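Local coordinates for protein SG7.AF (Anopheles freeborni, PDB 6XL7) that is a salivary protein that inhibits the alternative pathway of host complement, acting on the activated C3 convertase C3bBb and enhancing its accumulation on properdin, at residues S23-S28 against D68-F73; E39-K44 against E105-T110; L59-T64 against E111-T116; T72-F77 against N85-D90. All coordinates share one frame; numbering follows the deposited sequence. Where two conformers were deposited one is given.

Overall arrangement
From the N terminus, helix 2-13 leads into helix 23-46, whose two ends supply the first segments of contact 1 and contact 2. Contact 1 closes a loop on helix 56-77, contact 2 a longer one on helix 89-113. Contact 3 joins helix 56-77 to the end of helix 89-113; contacts 1, 2 and 3 cross in pairs, their segments alternating along the chain. Contact 4, joining the end of helix 56-77 to the turn before helix 89-113, is nested inside the loops of contacts 2 and 3. Contacts 1 and 4, which share Thr72 and Phe73, lie across the chain's centre from contacts 2 and 3 (centres about 19 to 29 Å apart), at the other end of the bundle.

Contact 1. Residues S23-S28 against D68-F73. With SO4 (sulfate ion), chain C.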
loop_
_atom_site.group_PDB
_atom_site.type_symbol
_atom_site.label_atom_id
_atom_site.label_comp_id
_atom_site.label_asym_id
_atom_site.label_seq_id
_atom_site.Cartn_x
_atom_site.Cartn_y
_atom_site.Cartn_z
ATOM N N SER A 23 -16.883 6.970 0.338
ATOM C CA SER A 23 -15.768 7.915 0.414
ATOM C C SER A 23 -15.053 7.846 1.758
ATOM O O SER A 23 -13.829 8.025 1.815
ATOM C CB SER A 23 -16.263 9.338 0.141
ATOM O OG SER A 23 -16.807 9.439 -1.161
ATOM N N VAL A 24 -15.777 7.607 2.848
ATOM C CA VAL A 24 -15.103 7.548 4.143
ATOM C C VAL A 24 -14.103 6.395 4.175
ATOM O O VAL A 24 -13.001 6.524 4.726
ATOM C CB VAL A 24 -16.112 7.510 5.309
ATOM C CG1 VAL A 24 -16.915 6.208 5.331
ATOM C CG2 VAL A 24 -15.396 7.737 6.632
ATOM N N TYR A 25 -14.460 5.263 3.565
ATOM C CA TYR A 25 -13.522 4.152 3.461
ATOM C C TYR A 25 -12.365 4.495 2.526
ATOM O O TYR A 25 -11.196 4.246 2.851
ATOM C CB TYR A 25 -14.249 2.871 3.017
ATOM C CG TYR A 25 -13.300 1.931 2.325
ATOM C CD1 TYR A 25 -12.477 1.078 3.054
ATOM C CD2 TYR A 25 -13.171 1.944 0.940
ATOM C CE1 TYR A 25 -11.558 0.256 2.412
ATOM C CE2 TYR A 25 -12.253 1.134 0.298
ATOM C CZ TYR A 25 -11.460 0.294 1.041
ATOM O OH TYR A 25 -10.547 -0.526 0.421
ATOM N N LEU A 26 -12.669 5.067 1.355
ATOM C CA LEU A 26 -11.621 5.368 0.381
ATOM C C LEU A 26 -10.574 6.307 0.959
ATOM O O LEU A 26 -9.373 6.133 0.716
ATOM C CB LEU A 26 -12.242 5.971 -0.880
ATOM C CG LEU A 26 -12.967 4.999 -1.805
ATOM C CD1 LEU A 26 -13.729 5.786 -2.860
ATOM C CD2 LEU A 26 -11.970 4.046 -2.465
ATOM N N GLN A 27 -11.010 7.316 1.719
ATOM C CA GLN A 27 -10.061 8.249 2.320
ATOM C C GLN A 27 -9.101 7.531 3.259
ATOM O O GLN A 27 -7.891 7.783 3.233
ATOM C CB GLN A 27 -10.811 9.373 3.037
ATOM C CG GLN A 27 -11.522 10.315 2.081
ATOM C CD GLN A 27 -12.574 11.167 2.761
ATOM O OE1 GLN A 27 -12.668 11.201 3.989
ATOM N NE2 GLN A 27 -13.379 11.858 1.960
ATOM N N SER A 28 -9.615 6.628 4.089
ATOM C CA SER A 28 -8.743 5.886 4.997
ATOM C C SER A 28 -7.870 4.897 4.242
ATOM O O SER A 28 -6.686 4.732 4.566
ATOM C CB SER A 28 -9.565 5.164 6.071
ATOM O OG SER A 28 -9.955 6.064 7.090
ATOM N N ASP A 68 -4.357 -7.362 -1.329
ATOM C CA ASP A 68 -4.985 -8.299 -0.392
ATOM C C ASP A 68 -5.251 -7.658 0.968
ATOM O O ASP A 68 -6.320 -7.869 1.565
ATOM C CB ASP A 68 -4.094 -9.528 -0.216
ATOM C CG ASP A 68 -3.933 -10.327 -1.498
ATOM O OD1 ASP A 68 -4.773 -10.177 -2.412
ATOM O OD2 ASP A 68 -2.984 -11.138 -1.576
ATOM N N VAL A 69 -4.291 -6.896 1.482
ATOM C CA VAL A 69 -4.466 -6.207 2.758
ATOM C C VAL A 69 -5.603 -5.195 2.671
ATOM O O VAL A 69 -6.423 -5.076 3.593
ATOM C CB VAL A 69 -3.124 -5.577 3.188
ATOM C CG1 VAL A 69 -3.314 -4.508 4.248
ATOM C CG2 VAL A 69 -2.180 -6.675 3.675
ATOM N N LYS A 70 -5.701 -4.482 1.547
ATOM C CA LYS A 70 -6.759 -3.495 1.379
ATOM C C LYS A 70 -8.128 -4.154 1.228
ATOM O O LYS A 70 -9.112 -3.668 1.799
ATOM C CB LYS A 70 -6.426 -2.595 0.189
ATOM C CG LYS A 70 -7.491 -1.561 -0.100
ATOM C CD LYS A 70 -6.924 -0.397 -0.889
ATOM C CE LYS A 70 -6.442 -0.834 -2.271
ATOM N NZ LYS A 70 -7.562 -1.362 -3.101
ATOM N N GLU A 71 -8.225 -5.270 0.492
ATOM C CA GLU A 71 -9.504 -5.977 0.427
ATOM C C GLU A 71 -9.934 -6.449 1.809
ATOM O O GLU A 71 -11.131 -6.455 2.132
ATOM C CB GLU A 71 -9.439 -7.156 -0.546
ATOM C CG GLU A 71 -9.507 -6.764 -2.023
ATOM C CD GLU A 71 -10.670 -5.833 -2.333
ATOM O OE1 GLU A 71 -11.834 -6.273 -2.245
ATOM O OE2 GLU A 71 -10.397 -4.669 -2.683
ATOM N N THR A 72 -8.968 -6.844 2.645
ATOM C CA THR A 72 -9.289 -7.286 3.998
ATOM C C THR A 72 -9.836 -6.129 4.826
ATOM O O THR A 72 -10.827 -6.292 5.552
ATOM C CB THR A 72 -8.038 -7.902 4.636
ATOM O OG1 THR A 72 -7.615 -9.033 3.867
ATOM C CG2 THR A 72 -8.322 -8.370 6.050
ATOM N N PHE A 73 -9.213 -4.952 4.717
ATOM C CA PHE A 73 -9.725 -3.745 5.357
ATOM C C PHE A 73 -11.142 -3.444 4.890
ATOM O O PHE A 73 -12.035 -3.179 5.708
ATOM C CB PHE A 73 -8.775 -2.601 5.012
ATOM C CG PHE A 73 -9.138 -1.277 5.616
ATOM C CD1 PHE A 73 -9.638 -1.165 6.908
ATOM C CD2 PHE A 73 -8.923 -0.109 4.888
ATOM C CE1 PHE A 73 -9.941 0.085 7.451
ATOM C CE2 PHE A 73 -9.213 1.125 5.428
ATOM C CZ PHE A 73 -9.723 1.224 6.708
HETATM S S SO4 C . -20.315 8.425 -0.374
HETATM O O1 SO4 C . -20.236 7.871 0.975
HETATM O O2 SO4 C . -19.274 7.833 -1.210
HETATM O O3 SO4 C . -20.129 9.874 -0.309
HETATM O O4 SO4 C . -21.623 8.117 -0.949
HETATM O O HOH W 1 -10.498 0.046 -2.671
#
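Tyr25 and Phe73 meet between two helices of a helical bundle, 23-46 and 56-77, which run roughly antiparallel here, at 145° with 11.6 Å between the segment axes. That spacing is wide, and long side chains bridge it. The two aromatic side chains slide past each other in opposite directions, their planes at 45° and their centroids 5.5 Å apart. The closest ring atoms are Tyr25 CE1 and Phe73 CD2, at 3.6 Å. Phe73 leaves its helix with CG anti to the backbone N (chi1 -179°), which carries the ring across the gap; at its far end, CZ lies 4.0 Å from Ser28 CB, which sits at the ring edge near the plane. Phe73 also stacks on Tyr99 of helix 89-113, so a third helix shares the aromatic cluster.

Lys70 crosses the tyrosine side chain at about a right angle, its CG 3.3 Å from Tyr25 OH. Bends at chi3 and chi4 then turn its ammonium group toward Asp16 O, a backbone acceptor in the loop between helices 2-13 and 23-46. At the N-terminal end of the segment, Ser23 N, and OG in one of its conformers, donate to O2 of a sulfate, probably from the crystallisation liquor. A water in the plane of the tyrosine ring links Tyr25 OH, 3.1 Å away, to Lys70 NZ, from which it accepts a longer bond of 3.3 Å.

Contact 2. Residues E39-K44 against E105-T110; sequences EPLTKK and EIRGET
Pro40 meets the aliphatic part of Arg107 with one side of its pyrrolidine ring: Pro40 CG lies 3.6 Å and Pro40 CB 3.7 Å from Arg107 CD. The two side chains cross at about a right angle, with CD the touching methylene of the arginine. Arg107 starts out extended, with CG anti to the backbone N (chi1 177°), and bends at chi3 (56°). Its polar end belongs to another partner, since NH1 donates to Gln36 O in the preceding turn of helix 23-46. The proline also marks a kink, for its N has no hydrogen to give to the turn before, while Pro40 O still accepts from Lys44 N.

Leu41 follows, and its CA comes within 7.5 Å of the CA of Arg107, the nearest backbone approach of the two segments. Its branches divide the work: CD2 faces Arg107 CG at 4.2 Å, whereas CD1 reaches Thr110 CG2 at 4.0 Å. The segments belong to helices 23-46 and 89-113 of the bundle, nearly parallel here, with 19° between their directions and 10.9 Å between the segment axes. Leu41 and Thr110 both also pack on Met62 of helix 56-77, and Leu41 touches Leu8 of helix 2-13, so the leucine sits where four helices converge. Thr110 turns its methyl to this contact while OG1 bonds back to Ile106 O at 2.8 Å, the hydroxyl lying above the carbonyl plane. Further along, Lys43 NZ forms a salt bridge back to Glu39 OE2, one helical turn earlier.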
loop_
_atom_site.group_PDB
_atom_site.type_symbol
_atom_site.label_atom_id
_atom_site.label_comp_id
_atom_site.label_asym_id
_atom_site.label_seq_id
_atom_site.Cartn_x
_atom_site.Cartn_y
_atom_site.Cartn_z
ATOM N N GLU A 39 5.046 7.402 0.818
ATOM C CA GLU A 39 6.013 8.382 1.321
ATOM C C GLU A 39 7.338 7.755 1.741
ATOM O O GLU A 39 8.386 8.187 1.229
ATOM C CB GLU A 39 5.394 9.288 2.396
ATOM C CG GLU A 39 6.429 10.175 3.060
ATOM C CD GLU A 39 5.853 11.103 4.112
ATOM O OE1 GLU A 39 4.684 10.916 4.508
ATOM O OE2 GLU A 39 6.586 12.021 4.541
ATOM N N PRO A 40 7.386 6.743 2.613
ATOM C CA PRO A 40 8.704 6.214 3.005
ATOM C C PRO A 40 9.463 5.552 1.869
ATOM O O PRO A 40 10.686 5.702 1.794
ATOM C CB PRO A 40 8.389 5.246 4.156
ATOM C CG PRO A 40 6.945 4.982 4.060
ATOM C CD PRO A 40 6.306 6.194 3.451
ATOM N N LEU A 41 8.784 4.856 0.958
ATOM C CA LEU A 41 9.536 4.182 -0.099
ATOM C C LEU A 41 10.052 5.161 -1.151
ATOM O O LEU A 41 11.150 4.966 -1.686
ATOM C CB LEU A 41 8.724 3.052 -0.731
ATOM C CG LEU A 41 8.417 1.860 0.176
ATOM C CD1 LEU A 41 7.522 0.879 -0.568
ATOM C CD2 LEU A 41 9.695 1.175 0.650
ATOM N N THR A 42 9.279 6.201 -1.462
ATOM C CA THR A 42 9.775 7.231 -2.361
ATOM C C THR A 42 11.025 7.882 -1.792
ATOM O O THR A 42 12.020 8.066 -2.501
ATOM C CB THR A 42 8.688 8.272 -2.604
ATOM O OG1 THR A 42 7.595 7.657 -3.288
ATOM C CG2 THR A 42 9.225 9.404 -3.449
ATOM N N LYS A 43 10.989 8.235 -0.502
ATOM C CA LYS A 43 12.155 8.836 0.140
ATOM C C LYS A 43 13.362 7.913 0.055
ATOM O O LYS A 43 14.492 8.373 -0.154
ATOM C CB LYS A 43 11.864 9.121 1.611
ATOM C CG LYS A 43 10.814 10.153 1.923
ATOM C CD LYS A 43 10.836 10.388 3.434
ATOM C CE LYS A 43 9.664 11.198 3.920
ATOM N NZ LYS A 43 9.806 11.536 5.365
ATOM N N LYS A 44 13.144 6.610 0.216
ATOM C CA LYS A 44 14.247 5.656 0.173
ATOM C C LYS A 44 14.901 5.631 -1.203
ATOM O O LYS A 44 16.129 5.750 -1.327
ATOM C CB LYS A 44 13.715 4.275 0.549
ATOM C CG LYS A 44 14.748 3.164 0.621
ATOM C CD LYS A 44 14.073 1.900 1.164
ATOM C CE LYS A 44 15.004 0.692 1.216
ATOM N NZ LYS A 44 16.056 0.816 2.260
ATOM N N GLU A 105 4.176 -3.690 7.620
ATOM C CA GLU A 105 4.952 -4.910 7.433
ATOM C C GLU A 105 5.340 -5.081 5.971
ATOM O O GLU A 105 6.474 -5.474 5.666
ATOM C CB GLU A 105 4.167 -6.116 7.946
ATOM C CG GLU A 105 3.917 -6.066 9.443
ATOM C CD GLU A 105 3.030 -7.196 9.936
ATOM O OE1 GLU A 105 2.885 -7.344 11.167
ATOM O OE2 GLU A 105 2.485 -7.934 9.091
ATOM N N ILE A 106 4.426 -4.755 5.058
ATOM C CA ILE A 106 4.751 -4.772 3.633
ATOM C C ILE A 106 5.887 -3.803 3.332
ATOM O O ILE A 106 6.779 -4.107 2.531
ATOM C CB ILE A 106 3.500 -4.499 2.778
ATOM C CG1 ILE A 106 2.502 -5.661 2.890
ATOM C CG2 ILE A 106 3.894 -4.271 1.322
ATOM C CD1 ILE A 106 1.107 -5.291 2.403
ATOM N N ARG A 107 5.891 -2.630 3.978
ATOM C CA ARG A 107 6.984 -1.684 3.768
ATOM C C ARG A 107 8.325 -2.315 4.115
ATOM O O ARG A 107 9.278 -2.245 3.329
ATOM C CB ARG A 107 6.767 -0.412 4.600
ATOM C CG ARG A 107 7.924 0.603 4.465
ATOM C CD ARG A 107 7.840 1.771 5.450
ATOM N NE ARG A 107 7.778 1.333 6.844
ATOM C CZ ARG A 107 6.683 1.386 7.599
ATOM N NH1 ARG A 107 5.548 1.867 7.100
ATOM N NH2 ARG A 107 6.724 0.960 8.858
ATOM N N GLY A 108 8.416 -2.944 5.285
ATOM C CA GLY A 108 9.676 -3.552 5.686
ATOM C C GLY A 108 10.109 -4.664 4.749
ATOM O O GLY A 108 11.292 -4.783 4.412
ATOM N N GLU A 109 9.162 -5.490 4.311
ATOM C CA GLU A 109 9.496 -6.571 3.388
ATOM C C GLU A 109 9.969 -6.019 2.050
ATOM O O GLU A 109 10.961 -6.499 1.485
ATOM C CB GLU A 109 8.279 -7.480 3.202
ATOM C CG GLU A 109 7.841 -8.188 4.481
ATOM C CD GLU A 109 6.385 -8.622 4.469
ATOM O OE1 GLU A 109 5.732 -8.567 3.404
ATOM O OE2 GLU A 109 5.890 -9.024 5.544
ATOM N N THR A 110 9.278 -5.001 1.539
ATOM C CA THR A 110 9.641 -4.400 0.259
ATOM C C THR A 110 11.012 -3.742 0.329
ATOM O O THR A 110 11.813 -3.865 -0.607
ATOM C CB THR A 110 8.563 -3.397 -0.155
ATOM O OG1 THR A 110 7.300 -4.077 -0.237
ATOM C CG2 THR A 110 8.882 -2.748 -1.509
#

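Contact 3. Residues L59-T64 against E111-T116; sequences LDRMVT and EKCLTT
Cys113 meets Arg61 in this contact, and Leu114 meets Leu59. The second segment enters as the last part of helix 89-113, where Glu111 packs on Leu41 and Lys44 of helix 23-46 and Met62, from 59-64, packs on Thr110.

The Cys113 side chain points to helix 56-77. Its SG lies between the backbone N and the carbonyl carbon (chi1 58°), and it forms a disulfide with Cys58, the residue just before the first segment. The same sulfur is 3.5 Å from Arg61 NH2, at the edge of the guanidinium and near its plane, and Cys113 CB lies 3.8 Å from that nitrogen, in the same plane. The arginine bends at chi3 (-62°) to bring NH2 and the guanidinium edge up to Cys113 SG. The approach is a van der Waals one.

Leu114 comes next, its CA 7.1 Å from that of Leu59, the nearest pair of the two backbones. The side chains cross at about a right angle and meet through single methyls, CD2 of Leu59 and CD2 of Leu114, 3.8 Å apart. Leu114 also packs on Val45 and Tyr48, while its backbone bonds to Ser55.

Thr115 and Thr116 then run antiparallel to residues 53-54, with Thr116 bonded through its backbone to Lys53. The arrangement is that of a disulfide-tied helix pair, closed off by a short, weakly bonded two-stranded antiparallel pairing at one end of the helical bundle.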
loop_
_atom_site.group_PDB
_atom_site.type_symbol
_atom_site.label_atom_id
_atom_site.label_comp_id
_atom_site.label_asym_id
_atom_site.label_seq_id
_atom_site.Cartn_x
_atom_site.Cartn_y
_atom_site.Cartn_z
ATOM N N LEU A 59 8.695 -5.341 -6.597
ATOM C CA LEU A 59 7.629 -4.369 -6.819
ATOM C C LEU A 59 6.294 -5.059 -7.063
ATOM O O LEU A 59 5.261 -4.649 -6.513
ATOM C CB LEU A 59 7.998 -3.461 -7.992
ATOM C CG LEU A 59 9.216 -2.565 -7.764
ATOM C CD1 LEU A 59 9.689 -1.990 -9.096
ATOM C CD2 LEU A 59 8.869 -1.449 -6.795
ATOM N N ASP A 60 6.299 -6.130 -7.856
ATOM C CA ASP A 60 5.064 -6.852 -8.153
ATOM C C ASP A 60 4.454 -7.449 -6.890
ATOM O O ASP A 60 3.229 -7.418 -6.708
ATOM C CB ASP A 60 5.350 -7.975 -9.150
ATOM C CG ASP A 60 5.639 -7.469 -10.559
ATOM O OD1 ASP A 60 5.441 -6.266 -10.832
ATOM O OD2 ASP A 60 6.070 -8.292 -11.403
ATOM N N ARG A 61 5.295 -7.996 -6.006
ATOM C CA ARG A 61 4.799 -8.548 -4.747
ATOM C C ARG A 61 4.207 -7.466 -3.863
ATOM O O ARG A 61 3.232 -7.716 -3.143
ATOM C CB ARG A 61 5.904 -9.283 -3.991
ATOM C CG ARG A 61 6.306 -10.593 -4.606
ATOM C CD ARG A 61 7.145 -11.424 -3.646
ATOM N NE ARG A 61 8.400 -10.764 -3.296
ATOM C CZ ARG A 61 9.533 -10.903 -3.976
ATOM N NH1 ARG A 61 9.574 -11.682 -5.051
ATOM N NH2 ARG A 61 10.629 -10.266 -3.580
ATOM N N MET A 62 4.782 -6.264 -3.876
ATOM C CA MET A 62 4.174 -5.194 -3.100
ATOM C C MET A 62 2.752 -4.927 -3.564
ATOM O O MET A 62 1.850 -4.732 -2.743
ATOM C CB MET A 62 5.004 -3.923 -3.205
ATOM C CG MET A 62 4.466 -2.837 -2.301
ATOM S SD MET A 62 5.226 -1.222 -2.495
ATOM C CE MET A 62 4.428 -0.664 -3.993
ATOM N N VAL A 63 2.526 -4.935 -4.877
ATOM C CA VAL A 63 1.195 -4.652 -5.406
ATOM C C VAL A 63 0.188 -5.694 -4.927
ATOM O O VAL A 63 -0.888 -5.349 -4.425
ATOM C CB VAL A 63 1.234 -4.557 -6.941
ATOM C CG1 VAL A 63 -0.161 -4.447 -7.514
ATOM C CG2 VAL A 63 2.090 -3.371 -7.370
ATOM N N THR A 64 0.507 -6.982 -5.083
ATOM C CA THR A 64 -0.469 -8.003 -4.697
ATOM C C THR A 64 -0.687 -8.011 -3.192
ATOM O O THR A 64 -1.828 -8.141 -2.734
ATOM C CB THR A 64 -0.066 -9.391 -5.197
ATOM O OG1 THR A 64 1.179 -9.774 -4.602
ATOM C CG2 THR A 64 0.054 -9.419 -6.714
ATOM N N GLU A 111 11.313 -3.060 1.435
ATOM C CA GLU A 111 12.620 -2.422 1.571
ATOM C C GLU A 111 13.742 -3.436 1.427
ATOM O O GLU A 111 14.793 -3.132 0.844
ATOM C CB GLU A 111 12.723 -1.710 2.922
ATOM C CG GLU A 111 11.894 -0.453 3.001
ATOM C CD GLU A 111 11.856 0.145 4.394
ATOM O OE1 GLU A 111 11.540 1.350 4.509
ATOM O OE2 GLU A 111 12.134 -0.584 5.374
ATOM N N LYS A 112 13.542 -4.647 1.950
ATOM C CA LYS A 112 14.591 -5.662 1.900
ATOM C C LYS A 112 14.870 -6.147 0.478
ATOM O O LYS A 112 15.997 -6.562 0.182
ATOM C CB LYS A 112 14.235 -6.848 2.799
ATOM C CG LYS A 112 14.293 -6.560 4.295
ATOM C CD LYS A 112 13.913 -7.800 5.095
ATOM C CE LYS A 112 14.101 -7.587 6.592
ATOM N NZ LYS A 112 13.243 -6.484 7.110
ATOM N N CYS A 113 13.878 -6.113 -0.410
ATOM C CA CYS A 113 14.026 -6.694 -1.741
ATOM C C CYS A 113 14.111 -5.667 -2.859
ATOM O O CYS A 113 14.206 -6.059 -4.028
ATOM C CB CYS A 113 12.901 -7.708 -2.043
ATOM S SG CYS A 113 11.134 -7.149 -1.986
ATOM N N LEU A 114 14.105 -4.373 -2.536
ATOM C CA LEU A 114 13.858 -3.348 -3.548
ATOM C C LEU A 114 14.939 -3.311 -4.626
ATOM O O LEU A 114 14.623 -3.152 -5.810
ATOM C CB LEU A 114 13.728 -1.977 -2.888
ATOM C CG LEU A 114 12.361 -1.303 -2.899
ATOM C CD1 LEU A 114 12.508 0.106 -2.349
ATOM C CD2 LEU A 114 11.758 -1.290 -4.295
ATOM N N THR A 115 16.209 -3.438 -4.249
ATOM C CA THR A 115 17.290 -3.313 -5.224
ATOM C C THR A 115 17.846 -4.677 -5.623
ATOM O O THR A 115 17.765 -5.661 -4.880
ATOM C CB THR A 115 18.422 -2.415 -4.705
ATOM O OG1 THR A 115 19.035 -3.018 -3.561
ATOM C CG2 THR A 115 17.889 -1.048 -4.333
ATOM N N THR A 116 18.437 -4.714 -6.814
ATOM C CA THR A 116 19.031 -5.932 -7.355
ATOM C C THR A 116 20.306 -5.565 -8.112
ATOM O O THR A 116 20.710 -4.403 -8.149
ATOM C CB THR A 116 18.002 -6.698 -8.196
ATOM O OG1 THR A 116 18.518 -7.990 -8.516
ATOM C CG2 THR A 116 17.652 -5.948 -9.474
#

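Contact 4. Residues T72-F77 against N85-D90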
loop_
_atom_site.group_PDB
_atom_site.type_symbol
_atom_site.label_atom_id
_atom_site.label_comp_id
_atom_site.label_asym_id
_atom_site.label_seq_id
_atom_site.Cartn_x
_atom_site.Cartn_y
_atom_site.Cartn_z
ATOM N N THR A 72 -8.968 -6.844 2.645
ATOM C CA THR A 72 -9.289 -7.286 3.998
ATOM C C THR A 72 -9.836 -6.129 4.826
ATOM O O THR A 72 -10.827 -6.292 5.552
ATOM C CB THR A 72 -8.038 -7.902 4.636
ATOM O OG1 THR A 72 -7.615 -9.033 3.867
ATOM C CG2 THR A 72 -8.322 -8.370 6.050
ATOM N N PHE A 73 -9.213 -4.952 4.717
ATOM C CA PHE A 73 -9.725 -3.745 5.357
ATOM C C PHE A 73 -11.142 -3.444 4.890
ATOM O O PHE A 73 -12.035 -3.179 5.708
ATOM C CB PHE A 73 -8.775 -2.601 5.012
ATOM C CG PHE A 73 -9.138 -1.277 5.616
ATOM C CD1 PHE A 73 -9.638 -1.165 6.908
ATOM C CD2 PHE A 73 -8.923 -0.109 4.888
ATOM C CE1 PHE A 73 -9.941 0.085 7.451
ATOM C CE2 PHE A 73 -9.213 1.125 5.428
ATOM C CZ PHE A 73 -9.723 1.224 6.708
ATOM N N TYR A 74 -11.378 -3.504 3.573
ATOM C CA TYR A 74 -12.718 -3.235 3.059
ATOM C C TYR A 74 -13.732 -4.227 3.610
ATOM O O TYR A 74 -14.859 -3.848 3.946
ATOM C CB TYR A 74 -12.742 -3.221 1.528
ATOM C CG TYR A 74 -14.129 -2.905 1.004
ATOM C CD1 TYR A 74 -14.664 -1.634 1.164
ATOM C CD2 TYR A 74 -14.921 -3.881 0.403
ATOM C CE1 TYR A 74 -15.942 -1.327 0.726
ATOM C CE2 TYR A 74 -16.215 -3.581 -0.051
ATOM C CZ TYR A 74 -16.713 -2.299 0.125
ATOM O OH TYR A 74 -17.990 -1.981 -0.312
ATOM N N ALA A 75 -13.355 -5.505 3.705
ATOM C CA ALA A 75 -14.257 -6.495 4.275
ATOM C C ALA A 75 -14.642 -6.120 5.701
ATOM O O ALA A 75 -15.816 -6.220 6.088
ATOM C CB ALA A 75 -13.595 -7.878 4.226
ATOM N N GLY A 76 -13.667 -5.671 6.502
ATOM C CA GLY A 76 -13.961 -5.288 7.877
ATOM C C GLY A 76 -14.821 -4.044 7.993
ATOM O O GLY A 76 -15.546 -3.884 8.980
ATOM N N PHE A 77 -14.759 -3.157 6.997
ATOM C CA PHE A 77 -15.616 -1.974 6.962
ATOM C C PHE A 77 -17.043 -2.329 6.579
ATOM O O PHE A 77 -17.994 -1.686 7.053
ATOM C CB PHE A 77 -15.014 -0.992 5.951
ATOM C CG PHE A 77 -15.939 0.130 5.531
ATOM C CD1 PHE A 77 -16.333 1.113 6.435
ATOM C CD2 PHE A 77 -16.393 0.219 4.223
ATOM C CE1 PHE A 77 -17.168 2.158 6.042
ATOM C CE2 PHE A 77 -17.228 1.263 3.828
ATOM C CZ PHE A 77 -17.618 2.224 4.737
ATOM N N ASN A 85 -23.161 -1.553 12.630
ATOM C CA ASN A 85 -23.845 -1.507 11.340
ATOM C C ASN A 85 -22.822 -1.487 10.216
ATOM O O ASN A 85 -21.818 -0.775 10.278
ATOM C CB ASN A 85 -24.720 -0.258 11.237
ATOM C CG ASN A 85 -25.907 -0.302 12.169
ATOM O OD1 ASN A 85 -26.232 -1.346 12.732
ATOM N ND2 ASN A 85 -26.575 0.832 12.322
ATOM N N GLN A 86 -23.067 -2.286 9.184
ATOM C CA GLN A 86 -22.094 -2.367 8.109
ATOM C C GLN A 86 -21.953 -1.015 7.413
ATOM O O GLN A 86 -22.897 -0.220 7.347
ATOM C CB GLN A 86 -22.465 -3.495 7.145
ATOM C CG GLN A 86 -22.468 -4.846 7.872
ATOM C CD GLN A 86 -22.564 -6.044 6.955
ATOM O OE1 GLN A 86 -23.039 -5.948 5.825
ATOM N NE2 GLN A 86 -22.112 -7.193 7.447
ATOM N N TYR A 87 -20.739 -0.738 6.935
ATOM C CA TYR A 87 -20.372 0.511 6.268
ATOM C C TYR A 87 -20.280 1.689 7.234
ATOM O O TYR A 87 -20.188 2.842 6.792
ATOM C CB TYR A 87 -21.273 0.842 5.064
ATOM C CG TYR A 87 -21.457 -0.307 4.087
ATOM C CD1 TYR A 87 -20.627 -0.448 2.988
ATOM C CD2 TYR A 87 -22.468 -1.246 4.264
ATOM C CE1 TYR A 87 -20.793 -1.487 2.088
ATOM C CE2 TYR A 87 -22.635 -2.297 3.376
ATOM C CZ TYR A 87 -21.792 -2.411 2.288
ATOM O OH TYR A 87 -21.953 -3.448 1.393
ATOM N N SER A 88 -20.264 1.438 8.542
ATOM C CA SER A 88 -20.225 2.522 9.516
ATOM C C SER A 88 -18.789 2.942 9.815
ATOM O O SER A 88 -17.831 2.195 9.604
ATOM C CB SER A 88 -20.897 2.112 10.828
ATOM O OG SER A 88 -20.196 1.041 11.436
ATOM N N VAL A 89 -18.664 4.153 10.356
ATOM C CA VAL A 89 -17.376 4.638 10.843
ATOM C C VAL A 89 -16.835 3.723 11.936
ATOM O O VAL A 89 -15.622 3.487 12.020
ATOM C CB VAL A 89 -17.510 6.098 11.317
ATOM C CG1 VAL A 89 -16.270 6.544 12.082
ATOM C CG2 VAL A 89 -17.747 7.015 10.120
ATOM N N ASP A 90 -17.720 3.168 12.773
ATOM C CA ASP A 90 -17.252 2.269 13.825
ATOM C C ASP A 90 -16.644 0.995 13.247
ATOM O O ASP A 90 -15.609 0.527 13.734
ATOM C CB ASP A 90 -18.372 1.966 14.822
ATOM C CG ASP A 90 -18.722 3.164 15.699
ATOM O OD1 ASP A 90 -17.822 3.984 15.974
ATOM O OD2 ASP A 90 -19.892 3.267 16.123
HETATM O O HOH W 2 -19.842 -4.628 0.110
#
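Phe77 and Tyr87, which bury the most surface in this contact, join the end of helix 56-77 to a type II beta turn, Asn85 to Ser88, that leads into helix 89-113. Tyr87 sits over a face of the Phe77 ring by its backbone: its CA is 3.8 Å from the ring centroid, 23° off the normal, a CH-pi contact. Its aromatic ring then stands almost perpendicular to that of Phe77, planes at 87° and centroids 5.8 Å apart, in an offset edge-to-face pair with the Tyr87 edge toward the Phe77 face. The backbone seals the approach, since Tyr87 N donates to Phe77 O at 2.9 Å, in the carbonyl plane. One hydrogen bond and two kinds of ring contact thus fix the turn against the last residue of the helix. With CG anti to its backbone N (chi1 166°), the Phe77 ring also reaches Val24 and Leu92 of two other helices.

Tyr74 and Ser88 contribute much less. Ser88 presents its carbonyl O to the edge of the Phe77 ring, 3.6 Å from CE1. It is the N-cap of helix 89-113: OG accepts from Cys91 N and donates to Asn85 O. Tyr74 OH comes to the edge of the Tyr87 ring, 3.7 Å from Tyr87 CE1, and a water joins the two phenols, 2.7 Å from Tyr87 OH and 3.3 Å from Tyr74 OH.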